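Local structure of uncharacterized tRNA/rRNA methyltransferase HI_0380 (Haemophilus influenzae, 3ILK) at residues Phe68-Thr81 and Lys101-Gly114. The protein probably binds RNA and transfers a methyl group to it from S-adenosyl-L-methionine. Numbering follows the deposited sequence.
Sequences FDEAVDDCSLVIGT and KVVAYKGKIAIVFG. With EDO (1,2-ethanediol), chain C.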
ATOM      1  N   PHE A  68      29.937 -19.957   2.977  1.00 22.95           N
ATOM      2  CA  PHE A  68      28.611 -19.630   3.402  1.00 23.13           C
ATOM      3  C   PHE A  68      28.788 -19.463   4.912  1.00 22.93           C
ATOM      4  O   PHE A  68      28.274 -18.534   5.485  1.00 21.55           O
ATOM      5  CB  PHE A  68      27.653 -20.799   3.020  1.00 22.89           C
ATOM      6  CG  PHE A  68      26.288 -20.699   3.614  1.00 22.22           C
ATOM      7  CD1 PHE A  68      26.064 -21.064   4.960  1.00 22.23           C
ATOM      8  CD2 PHE A  68      25.217 -20.233   2.858  1.00 22.07           C
ATOM      9  CE1 PHE A  68      24.832 -20.964   5.516  1.00 21.23           C
ATOM     10  CE2 PHE A  68      23.917 -20.130   3.410  1.00 25.17           C
ATOM     11  CZ  PHE A  68      23.734 -20.481   4.770  1.00 25.66           C
ATOM     12  N   ASP A  69      29.566 -20.368   5.520  1.00 23.46           N
ATOM     13  CA  ASP A  69      29.883 -20.301   6.950  1.00 24.44           C
ATOM     14  C   ASP A  69      30.462 -18.958   7.382  1.00 25.04           C
ATOM     15  O   ASP A  69      30.000 -18.365   8.368  1.00 26.02           O
ATOM     16  CB  ASP A  69      30.820 -21.465   7.353  1.00 24.84           C
ATOM     17  CG  ASP A  69      30.069 -22.772   7.478  1.00 27.68           C
ATOM     18  OD1 ASP A  69      28.864 -22.783   7.175  1.00 29.69           O
ATOM     19  OD2 ASP A  69      30.663 -23.793   7.869  1.00 33.38           O
ATOM     20  N   GLU A  70      31.428 -18.442   6.636  1.00 25.49           N
ATOM     21  CA  GLU A  70      31.954 -17.112   6.950  1.00 26.40           C
ATOM     22  C   GLU A  70      30.855 -16.054   6.726  1.00 26.27           C
ATOM     23  O   GLU A  70      30.663 -15.164   7.586  1.00 23.87           O
ATOM     24  CB  GLU A  70      33.222 -16.797   6.144  1.00 25.94           C
ATOM     25  CG  GLU A  70      34.402 -17.585   6.633  1.00 29.07           C
ATOM     26  CD  GLU A  70      35.505 -17.685   5.592  1.00 35.11           C
ATOM     27  OE1 GLU A  70      36.648 -17.343   5.934  1.00 38.39           O
ATOM     28  OE2 GLU A  70      35.235 -18.130   4.448  1.00 36.68           O
ATOM     29  N   ALA A  71      30.095 -16.207   5.627  1.00 25.02           N
ATOM     30  CA  ALA A  71      29.069 -15.215   5.275  1.00 25.77           C
ATOM     31  C   ALA A  71      28.038 -15.031   6.379  1.00 26.28           C
ATOM     32  O   ALA A  71      27.500 -13.963   6.512  1.00 28.13           O
ATOM     33  CB  ALA A  71      28.387 -15.534   3.949  1.00 25.41           C
ATOM     34  N   VAL A  72      27.785 -16.066   7.183  1.00 26.66           N
ATOM     35  CA  VAL A  72      26.787 -15.985   8.252  1.00 25.13           C
ATOM     36  C   VAL A  72      27.382 -16.022   9.641  1.00 25.85           C
ATOM     37  O   VAL A  72      26.640 -16.155  10.636  1.00 26.44           O
ATOM     38  CB  VAL A  72      25.737 -17.110   8.158  1.00 25.30           C
ATOM     39  CG1 VAL A  72      24.927 -17.048   6.836  1.00 24.45           C
ATOM     40  CG2 VAL A  72      26.388 -18.505   8.381  1.00 26.67           C
ATOM     41  N   ASP A  73      28.710 -15.926   9.719  1.00 26.40           N
ATOM     42  CA  ASP A  73      29.463 -15.764  10.980  1.00 27.98           C
ATOM     43  C   ASP A  73      28.715 -14.797  11.925  1.00 26.71           C
ATOM     44  O   ASP A  73      28.368 -13.673  11.542  1.00 25.75           O
ATOM     45  CB  ASP A  73      30.864 -15.194  10.636  1.00 29.00           C
ATOM     46  CG  ASP A  73      31.747 -14.909  11.876  1.00 33.28           C
ATOM     47  OD1 ASP A  73      31.996 -13.715  12.189  1.00 35.36           O
ATOM     48  OD2 ASP A  73      32.237 -15.874  12.492  1.00 34.42           O
ATOM     49  N   ASP A  74      28.457 -15.230  13.154  1.00 26.35           N
ATOM     50  CA  ASP A  74      27.934 -14.307  14.132  1.00 26.24           C
ATOM     51  C   ASP A  74      26.485 -13.882  13.904  1.00 25.80           C
ATOM     52  O   ASP A  74      26.035 -12.916  14.522  1.00 25.99           O
ATOM     53  CB  ASP A  74      28.818 -13.055  14.244  1.00 27.46           C
ATOM     54  CG  ASP A  74      28.990 -12.584  15.688  1.00 31.66           C
ATOM     55  OD1 ASP A  74      28.780 -11.375  15.974  1.00 37.33           O
ATOM     56  OD2 ASP A  74      29.326 -13.433  16.536  1.00 35.18           O
ATOM     57  N   CYS A  75      25.752 -14.590  13.049  1.00 24.83           N
ATOM     58  CA  CYS A  75      24.292 -14.427  12.967  1.00 25.11           C
ATOM     59  C   CYS A  75      23.595 -15.688  13.462  1.00 24.79           C
ATOM     60  O   CYS A  75      23.785 -16.767  12.886  1.00 25.70           O
ATOM     61  CB  CYS A  75      23.859 -14.145  11.534  1.00 23.25           C
ATOM     62  SG  CYS A  75      24.642 -12.704  10.819  1.00 28.81           S
ATOM     63  N   SER A  76      22.780 -15.582  14.520  1.00 23.56           N
ATOM     64  CA  SER A  76      22.174 -16.789  15.058  1.00 21.57           C
ATOM     65  C   SER A  76      20.777 -17.043  14.468  1.00 21.58           C
ATOM     66  O   SER A  76      20.156 -18.066  14.781  1.00 21.65           O
ATOM     67  CB  SER A  76      22.150 -16.735  16.601  1.00 21.13           C
ATOM     68  OG  SER A  76      21.324 -15.651  16.975  1.00 20.31           O
ATOM     69  N   LEU A  77      20.268 -16.134  13.625  1.00 19.82           N
ATOM     70  CA  LEU A  77      19.058 -16.427  12.840  1.00 19.57           C
ATOM     71  C   LEU A  77      19.452 -16.264  11.389  1.00 19.85           C
ATOM     72  O   LEU A  77      19.879 -15.219  11.020  1.00 16.76           O
ATOM     73  CB  LEU A  77      17.901 -15.470  13.106  1.00 20.62           C
ATOM     74  CG  LEU A  77      16.561 -15.581  12.300  1.00 23.51           C
ATOM     75  CD1 LEU A  77      15.912 -16.984  12.330  1.00 20.81           C
ATOM     76  CD2 LEU A  77      15.474 -14.515  12.746  1.00 19.70           C
ATOM     77  N   VAL A  78      19.272 -17.322  10.623  1.00 20.02           N
ATOM     78  CA  VAL A  78      19.670 -17.400   9.251  1.00 19.27           C
ATOM     79  C   VAL A  78      18.432 -17.714   8.404  1.00 21.15           C
ATOM     80  O   VAL A  78      17.730 -18.675   8.689  1.00 20.95           O
ATOM     81  CB  VAL A  78      20.699 -18.494   9.096  1.00 19.82           C
ATOM     82  CG1 VAL A  78      21.172 -18.613   7.591  1.00 15.50           C
ATOM     83  CG2 VAL A  78      21.906 -18.204  10.023  1.00 19.50           C
ATOM     84  N   ILE A  79      18.179 -16.893   7.370  1.00 20.75           N
ATOM     85  CA  ILE A  79      17.025 -17.067   6.537  1.00 21.50           C
ATOM     86  C   ILE A  79      17.604 -17.204   5.162  1.00 21.50           C
ATOM     87  O   ILE A  79      18.357 -16.285   4.723  1.00 22.57           O
ATOM     88  CB  ILE A  79      16.113 -15.836   6.489  1.00 21.62           C
ATOM     89  CG1 ILE A  79      15.562 -15.473   7.907  1.00 21.18           C
ATOM     90  CG2 ILE A  79      14.866 -16.099   5.608  1.00 19.95           C
ATOM     91  CD1 ILE A  79      15.043 -16.647   8.572  1.00 23.84           C
ATOM     92  N   GLY A  80      17.285 -18.304   4.475  1.00 21.12           N
ATOM     93  CA  GLY A  80      17.719 -18.415   3.012  1.00 20.76           C
ATOM     94  C   GLY A  80      16.520 -18.336   2.075  1.00 21.35           C
ATOM     95  O   GLY A  80      15.442 -18.869   2.364  1.00 22.95           O
ATOM     96  N   THR A  81      16.654 -17.661   0.943  1.00 22.62           N
ATOM     97  CA  THR A  81      15.539 -17.609   0.026  1.00 23.38           C
ATOM     98  C   THR A  81      15.523 -18.973  -0.675  1.00 24.89           C
ATOM     99  O   THR A  81      16.572 -19.642  -0.836  1.00 25.48           O
ATOM    100  CB  THR A  81      15.689 -16.527  -1.083  1.00 23.47           C
ATOM    101  OG1 THR A  81      16.913 -16.762  -1.742  1.00 23.91           O
ATOM    102  CG2 THR A  81      15.706 -15.095  -0.511  1.00 20.29           C
ATOM    103  N   LYS A 101       9.299 -11.865  12.061  1.00 23.32           N
ATOM    104  CA  LYS A 101      10.294 -12.589  12.848  1.00 22.41           C
ATOM    105  C   LYS A 101      11.615 -11.852  12.936  1.00 20.82           C
ATOM    106  O   LYS A 101      12.219 -11.854  13.973  1.00 20.45           O
ATOM    107  CB  LYS A 101      10.614 -13.943  12.230  1.00 23.08           C
ATOM    108  CG  LYS A 101       9.728 -15.103  12.591  1.00 23.79           C
ATOM    109  CD  LYS A 101      10.413 -16.335  11.943  1.00 27.04           C
ATOM    110  CE  LYS A 101       9.420 -17.306  11.387  1.00 27.17           C
ATOM    111  NZ  LYS A 101       8.803 -18.109  12.511  1.00 25.99           N
ATOM    112  N   VAL A 102      12.147 -11.351  11.808  1.00 20.15           N
ATOM    113  CA  VAL A 102      13.423 -10.652  11.840  1.00 19.82           C
ATOM    114  C   VAL A 102      13.356  -9.474  12.853  1.00 21.74           C
ATOM    115  O   VAL A 102      14.209  -9.352  13.761  1.00 21.94           O
ATOM    116  CB  VAL A 102      13.822 -10.241  10.405  1.00 20.78           C
ATOM    117  CG1 VAL A 102      15.159  -9.517  10.376  1.00 23.45           C
ATOM    118  CG2 VAL A 102      13.976 -11.559   9.545  1.00 14.31           C
ATOM    119  N   VAL A 103      12.282  -8.696  12.756  1.00 20.42           N
ATOM    120  CA  VAL A 103      12.131  -7.504  13.534  1.00 22.76           C
ATOM    121  C   VAL A 103      12.006  -7.811  15.032  1.00 22.58           C
ATOM    122  O   VAL A 103      12.407  -6.999  15.856  1.00 23.86           O
ATOM    123  CB  VAL A 103      10.880  -6.692  13.058  1.00 23.32           C
ATOM    124  CG1 VAL A 103       9.692  -6.847  14.046  1.00 23.81           C
ATOM    125  CG2 VAL A 103      11.250  -5.264  12.918  1.00 24.99           C
ATOM    126  N   ALA A 104      11.458  -8.969  15.399  1.00 21.72           N
ATOM    127  CA  ALA A 104      11.397  -9.322  16.838  1.00 19.82           C
ATOM    128  C   ALA A 104      12.670 -10.136  17.274  1.00 19.52           C
ATOM    129  O   ALA A 104      12.809 -10.506  18.442  1.00 18.76           O
ATOM    130  CB  ALA A 104      10.168 -10.124  17.076  1.00 20.59           C
ATOM    131  N   TYR A 105      13.595 -10.438  16.348  1.00 16.86           N
ATOM    132  CA  TYR A 105      14.748 -11.311  16.704  1.00 15.82           C
ATOM    133  C   TYR A 105      15.822 -10.587  17.536  1.00 15.46           C
ATOM    134  O   TYR A 105      16.436  -9.615  17.087  1.00 13.85           O
ATOM    135  CB  TYR A 105      15.434 -11.999  15.479  1.00 17.04           C
ATOM    136  CG  TYR A 105      16.399 -13.064  16.003  1.00 18.69           C
ATOM    137  CD1 TYR A 105      15.902 -14.188  16.674  1.00 13.52           C
ATOM    138  CD2 TYR A 105      17.802 -12.906  15.920  1.00 14.77           C
ATOM    139  CE1 TYR A 105      16.734 -15.141  17.172  1.00 14.25           C
ATOM    140  CE2 TYR A 105      18.673 -13.888  16.490  1.00 13.50           C
ATOM    141  CZ  TYR A 105      18.127 -14.992  17.053  1.00 14.78           C
ATOM    142  OH  TYR A 105      18.909 -15.954  17.607  1.00 17.83           O
ATOM    143  N   LYS A 106      16.001 -11.002  18.797  1.00 13.96           N
ATOM    144  CA  LYS A 106      17.048 -10.405  19.637  1.00 11.15           C
ATOM    145  C   LYS A 106      18.462 -10.946  19.351  1.00 12.80           C
ATOM    146  O   LYS A 106      19.072 -11.584  20.234  1.00 12.89           O
ATOM    147  CB  LYS A 106      16.677 -10.551  21.119  1.00 10.36           C
ATOM    148  CG  LYS A 106      15.336  -9.929  21.458  1.00  4.77           C
ATOM    149  CD  LYS A 106      15.084 -10.081  23.028  1.00  4.69           C
ATOM    150  CE  LYS A 106      13.618 -10.372  23.192  1.00 10.74           C
ATOM    151  NZ  LYS A 106      12.678  -9.272  22.854  1.00  9.24           N
ATOM    152  N   GLY A 107      19.001 -10.654  18.141  1.00 13.05           N
ATOM    153  CA  GLY A 107      20.362 -11.054  17.779  1.00 14.75           C
ATOM    154  C   GLY A 107      20.610 -10.543  16.377  1.00 16.98           C
ATOM    155  O   GLY A 107      19.848  -9.684  15.964  1.00 17.53           O
ATOM    156  N   LYS A 108      21.673 -11.017  15.696  1.00 17.52           N
ATOM    157  CA  LYS A 108      21.942 -10.726  14.288  0.50 20.20           C
ATOM    158  C   LYS A 108      21.309 -11.793  13.395  1.00 20.76           C
ATOM    159  O   LYS A 108      21.303 -12.982  13.751  1.00 21.69           O
ATOM    160  CB  LYS A 108      23.462 -10.728  14.003  0.50 19.67           C
ATOM    161  CG  LYS A 108      24.232  -9.496  14.468  0.50 21.29           C
ATOM    162  CD  LYS A 108      25.714  -9.654  14.111  0.50 20.55           C
ATOM    163  CE  LYS A 108      26.546  -8.583  14.754  0.50 23.86           C
ATOM    164  NZ  LYS A 108      27.996  -8.882  14.532  0.50 25.20           N
ATOM    165  N   ILE A 109      20.873 -11.361  12.221  1.00 21.60           N
ATOM    166  CA  ILE A 109      20.110 -12.121  11.289  1.00 22.71           C
ATOM    167  C   ILE A 109      20.886 -12.029   9.965  1.00 22.29           C
ATOM    168  O   ILE A 109      21.301 -10.918   9.537  1.00 23.29           O
ATOM    169  CB  ILE A 109      18.674 -11.456  11.112  1.00 21.75           C
ATOM    170  CG1 ILE A 109      17.913 -11.396  12.429  1.00 24.53           C
ATOM    171  CG2 ILE A 109      17.863 -12.140   9.996  1.00 25.86           C
ATOM    172  CD1 ILE A 109      17.912  -9.990  13.030  1.00 18.32           C
ATOM    173  N   ALA A 110      21.124 -13.164   9.321  1.00 21.05           N
ATOM    174  CA  ALA A 110      21.546 -13.078   7.888  1.00 21.60           C
ATOM    175  C   ALA A 110      20.365 -13.479   7.003  1.00 19.83           C
ATOM    176  O   ALA A 110      19.652 -14.432   7.292  1.00 21.97           O
ATOM    177  CB  ALA A 110      22.755 -13.999   7.652  1.00 20.69           C
ATOM    178  N   ILE A 111      20.073 -12.711   5.975  1.00 21.79           N
ATOM    179  CA  ILE A 111      19.193 -13.198   4.944  1.00 19.50           C
ATOM    180  C   ILE A 111      20.020 -13.490   3.704  1.00 21.08           C
ATOM    181  O   ILE A 111      20.652 -12.588   3.176  1.00 21.20           O
ATOM    182  CB  ILE A 111      18.071 -12.189   4.689  1.00 20.07           C
ATOM    183  CG1 ILE A 111      17.422 -11.784   6.058  1.00 19.26           C
ATOM    184  CG2 ILE A 111      17.053 -12.788   3.752  1.00 18.40           C
ATOM    185  CD1 ILE A 111      16.437 -10.634   5.923  1.00 23.36           C
ATOM    186  N   VAL A 112      19.952 -14.740   3.220  1.00 21.24           N
ATOM    187  CA  VAL A 112      20.846 -15.251   2.214  1.00 21.37           C
ATOM    188  C   VAL A 112      20.028 -15.435   0.970  1.00 22.52           C
ATOM    189  O   VAL A 112      19.005 -16.118   0.988  1.00 23.70           O
ATOM    190  CB  VAL A 112      21.554 -16.609   2.642  1.00 21.36           C
ATOM    191  CG1 VAL A 112      22.660 -16.996   1.615  1.00 21.13           C
ATOM    192  CG2 VAL A 112      22.171 -16.466   4.101  1.00 18.20           C
ATOM    193  N   PHE A 113      20.508 -14.799  -0.086  1.00 22.38           N
ATOM    194  CA  PHE A 113      19.951 -14.844  -1.431  1.00 23.08           C
ATOM    195  C   PHE A 113      20.798 -15.783  -2.247  1.00 24.70           C
ATOM    196  O   PHE A 113      22.003 -15.513  -2.511  1.00 25.94           O
ATOM    197  CB  PHE A 113      19.895 -13.425  -2.013  1.00 21.05           C
ATOM    198  CG  PHE A 113      18.914 -12.520  -1.286  1.00 22.12           C
ATOM    199  CD1 PHE A 113      19.263 -11.902  -0.071  1.00 20.36           C
ATOM    200  CD2 PHE A 113      17.643 -12.301  -1.809  1.00 18.89           C
ATOM    201  CE1 PHE A 113      18.355 -11.076   0.600  1.00 25.59           C
ATOM    202  CE2 PHE A 113      16.729 -11.500  -1.139  1.00 22.17           C
ATOM    203  CZ  PHE A 113      17.082 -10.894   0.076  1.00 20.84           C
ATOM    204  N   GLY A 114      20.180 -16.901  -2.661  1.00 24.94           N
ATOM    205  CA  GLY A 114      20.926 -17.947  -3.340  1.00 23.46           C
ATOM    206  C   GLY A 114      21.023 -17.513  -4.766  1.00 25.17           C
ATOM    207  O   GLY A 114      20.409 -16.516  -5.163  1.00 23.07           O
TER
HETATM  208  C1  EDO C 242      17.840 -14.890  -4.888  1.00 55.20           C
HETATM  209  O1  EDO C 242      16.476 -14.884  -4.424  1.00 60.30           O
HETATM  210  C2  EDO C 242      17.900 -14.901  -6.432  1.00 57.47           C
HETATM  211  O2  EDO C 242      16.604 -14.637  -6.994  1.00 58.15           O
HETATM  212  O   HOH W   1      17.541 -18.720  -3.456  1.00 47.54           O
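L77 lies over one face of the Y105 ring. Its CB sits 3.8 Å from the ring centroid, 12° off the normal, a CH-pi contact. L77 CG stands anti to its own backbone N (chi1 177°), and CD2 reaches Y105 CG and CB. At the ring edge, in its plane, S76 OG hydrogen-bonds Y105 OH at 2.5 Å; either hydroxyl could donate. Nearby, the extended K108 chain brings NZ 3.0 Å from D74 OD1. This salt bridge uses the anti lone pair of the carboxylate oxygen. Strands 77-81 and 109-113 run parallel, neighbours in the central sheet of the SPOUT methyltransferase fold. The regular bonds run from A110 N to L77 O, I79 N to A110 O, V112 N to I79 O and T81 N to V112 O. On the V78 and A110 side, V72 CG1 touches A110 CB at 3.8 Å and V112 CG2 at 3.9 Å. F68 CE2 meets V112 CG1 there. At the C-terminal strand ends, T81 CG2 packs 3.6 Å from F113 CD2. T81 and G114 probably belong to the S-adenosyl-L-methionine site. One water links T81 OG1 to G114 N, the latter bond weak; a 1,2-ethanediol, probably from the crystallisation liquor, lies beside both.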